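Local coordinates for protein ORF34P2 (Lactococcus phage p2, PDB 2WKD) that binds single-stranded DNA, probably with nanomolar affinity and without sequence specificity, as a phage SSB of the OB-fold clan, at residues F49-D52 / F53-M56. The protein carries 2 engineered substitutions. Numbering follows the deposited sequence.
Sequences FMPD and FIQM. Engineered in segment 49-52: M50 (natural residue Leu). Engineered in segment 53-56: M56 (natural residue Leu).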
ATOM      1  N   PHE A  49       8.997  11.822  -4.872  1.00 30.19           N
ATOM      2  CA  PHE A  49      10.197  12.649  -4.842  1.00 32.19           C
ATOM      3  C   PHE A  49      11.075  12.245  -3.666  1.00 31.63           C
ATOM      4  O   PHE A  49      10.568  11.987  -2.570  1.00 36.78           O
ATOM      5  CB  PHE A  49       9.829  14.133  -4.746  1.00 30.33           C
ATOM      6  CG  PHE A  49       9.256  14.708  -6.024  1.00 32.81           C
ATOM      7  CD1 PHE A  49      10.097  15.223  -7.011  1.00 34.13           C
ATOM      8  CD2 PHE A  49       7.884  14.740  -6.237  1.00 32.92           C
ATOM      9  CE1 PHE A  49       9.571  15.765  -8.189  1.00 38.06           C
ATOM     10  CE2 PHE A  49       7.353  15.281  -7.422  1.00 35.32           C
ATOM     11  CZ  PHE A  49       8.200  15.791  -8.394  1.00 27.59           C
HETATM   12  N   MSE A  50      12.379  12.172  -3.903  1.00 29.74           N
HETATM   13  CA  MSE A  50      13.358  11.806  -2.882  1.00 32.05           C
HETATM   14  C   MSE A  50      13.902  13.076  -2.241  1.00 31.99           C
HETATM   15  O   MSE A  50      14.080  14.086  -2.929  1.00 29.75           O
HETATM   16  CB  MSE A  50      14.548  11.050  -3.500  1.00 31.96           C
HETATM   17  CG  MSE A  50      14.193   9.802  -4.269  1.00 39.27           C
HETATM   18 SE   MSE A  50      13.796   8.294  -3.070  1.00 41.68          SE
HETATM   19  CE  MSE A  50      14.764   6.966  -4.043  1.00 47.33           C
ATOM     20  N   PRO A  51      14.186  13.026  -0.922  1.00 32.20           N
ATOM     21  CA  PRO A  51      14.913  14.115  -0.256  1.00 31.17           C
ATOM     22  C   PRO A  51      16.314  14.287  -0.863  1.00 32.06           C
ATOM     23  O   PRO A  51      16.859  13.340  -1.435  1.00 30.86           O
ATOM     24  CB  PRO A  51      15.027  13.659   1.210  1.00 31.50           C
ATOM     25  CG  PRO A  51      14.458  12.283   1.295  1.00 33.15           C
ATOM     26  CD  PRO A  51      13.720  11.980   0.011  1.00 31.31           C
ATOM     27  N   ASP A  52      16.893  15.476  -0.717  1.00 31.51           N
ATOM     28  CA  ASP A  52      18.166  15.809  -1.376  1.00 32.20           C
ATOM     29  C   ASP A  52      19.326  14.900  -0.973  1.00 32.94           C
ATOM     30  O   ASP A  52      20.211  14.666  -1.771  1.00 32.71           O
ATOM     31  CB  ASP A  52      18.557  17.269  -1.132  1.00 30.19           C
ATOM     32  CG  ASP A  52      17.621  18.267  -1.819  1.00 38.20           C
ATOM     33  OD1 ASP A  52      16.811  17.872  -2.692  1.00 36.46           O
ATOM     34  OD2 ASP A  52      17.709  19.473  -1.478  1.00 43.85           O
ATOM     35  N   PHE A  53      19.321  14.382   0.255  1.00 34.67           N
ATOM     36  CA  PHE A  53      20.466  13.589   0.735  1.00 37.71           C
ATOM     37  C   PHE A  53      20.554  12.176   0.124  1.00 37.82           C
ATOM     38  O   PHE A  53      21.622  11.552   0.145  1.00 40.00           O
ATOM     39  CB  PHE A  53      20.452  13.502   2.262  1.00 36.70           C
ATOM     40  CG  PHE A  53      19.483  12.493   2.797  1.00 40.87           C
ATOM     41  CD1 PHE A  53      19.900  11.192   3.066  1.00 40.56           C
ATOM     42  CD2 PHE A  53      18.152  12.836   3.029  1.00 36.41           C
ATOM     43  CE1 PHE A  53      19.004  10.259   3.557  1.00 41.64           C
ATOM     44  CE2 PHE A  53      17.255  11.909   3.523  1.00 39.40           C
ATOM     45  CZ  PHE A  53      17.676  10.621   3.783  1.00 36.86           C
ATOM     46  N   ILE A  54      19.437  11.675  -0.406  1.00 35.03           N
ATOM     47  CA  ILE A  54      19.399  10.360  -1.034  1.00 33.39           C
ATOM     48  C   ILE A  54      20.324  10.312  -2.238  1.00 33.34           C
ATOM     49  O   ILE A  54      20.349  11.241  -3.027  1.00 32.48           O
ATOM     50  CB  ILE A  54      17.938   9.951  -1.412  1.00 34.02           C
ATOM     51  CG1 ILE A  54      17.107   9.707  -0.139  1.00 30.15           C
ATOM     52  CG2 ILE A  54      17.914   8.708  -2.289  1.00 28.41           C
ATOM     53  CD1 ILE A  54      17.647   8.596   0.761  1.00 33.45           C
ATOM     54  N   GLN A  55      21.078   9.219  -2.356  1.00 33.74           N
ATOM     55  CA  GLN A  55      22.018   9.000  -3.456  1.00 32.73           C
ATOM     56  C   GLN A  55      21.701   7.727  -4.243  1.00 32.88           C
ATOM     57  O   GLN A  55      21.119   6.791  -3.709  1.00 29.53           O
ATOM     58  CB  GLN A  55      23.448   8.940  -2.913  1.00 34.33           C
ATOM     59  CG  GLN A  55      23.968  10.314  -2.489  1.00 41.37           C
ATOM     60  CD  GLN A  55      25.471  10.383  -2.465  1.00 56.45           C
ATOM     61  OE1 GLN A  55      26.110   9.924  -1.513  1.00 57.24           O
ATOM     62  NE2 GLN A  55      26.057  10.969  -3.516  1.00 54.71           N
HETATM   63  N   MSE A  56      22.073   7.703  -5.519  1.00 32.17           N
HETATM   64  CA  MSE A  56      21.940   6.495  -6.329  1.00 33.23           C
HETATM   65  C   MSE A  56      22.630   5.333  -5.621  1.00 33.04           C
HETATM   66  O   MSE A  56      23.778   5.454  -5.181  1.00 33.25           O
HETATM   67  CB  MSE A  56      22.521   6.695  -7.732  1.00 32.85           C
HETATM   68  CG  MSE A  56      21.866   7.825  -8.540  1.00 31.45           C
HETATM   69 SE   MSE A  56      19.982   7.455  -8.899  1.00 37.30          SE
HETATM   70  CE  MSE A  56      20.208   6.283 -10.436  1.00 40.65           C
TER
HETATM   71  O   HOH W   1      18.689  13.300  -4.050  1.00 38.53           O
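P51 and F53 meet flank to flank, both side chains pointing the same way, and show how a tight turn gathers apolar groups from neighbouring positions. P51 CG lies 3.6 Å from F53 CE2, meeting the ring obliquely. F53 CG sits between its own backbone N and carbonyl carbon (chi1 79°), a rotation that lays the ring alongside the proline. I54 supplies the next layer: its CG1 stands 4.0 Å above one face of the F53 ring, offset toward the rim, and equally far from P51 CG. Deeper in, the engineered selenomethionine M50, bent at chi2 and chi3, crosses I54 at about a right angle and brings CE to 4.0 Å from I54 CG2; V60 touches both side chains. The backbone here is a type I beta turn, P51 to I54, in the loop joining strands 45-49 and 59-68 of this OB-clan protein. I54 N closes it by donating to P51 O (3.2 Å). One water can donate to D52 O (3.1 Å) or I54 O (2.8 Å), with more acceptors in reach than protons. D52 directs its CB bond away from 53-56, and its OD1 forms a salt bridge with K25 of strand 25-31.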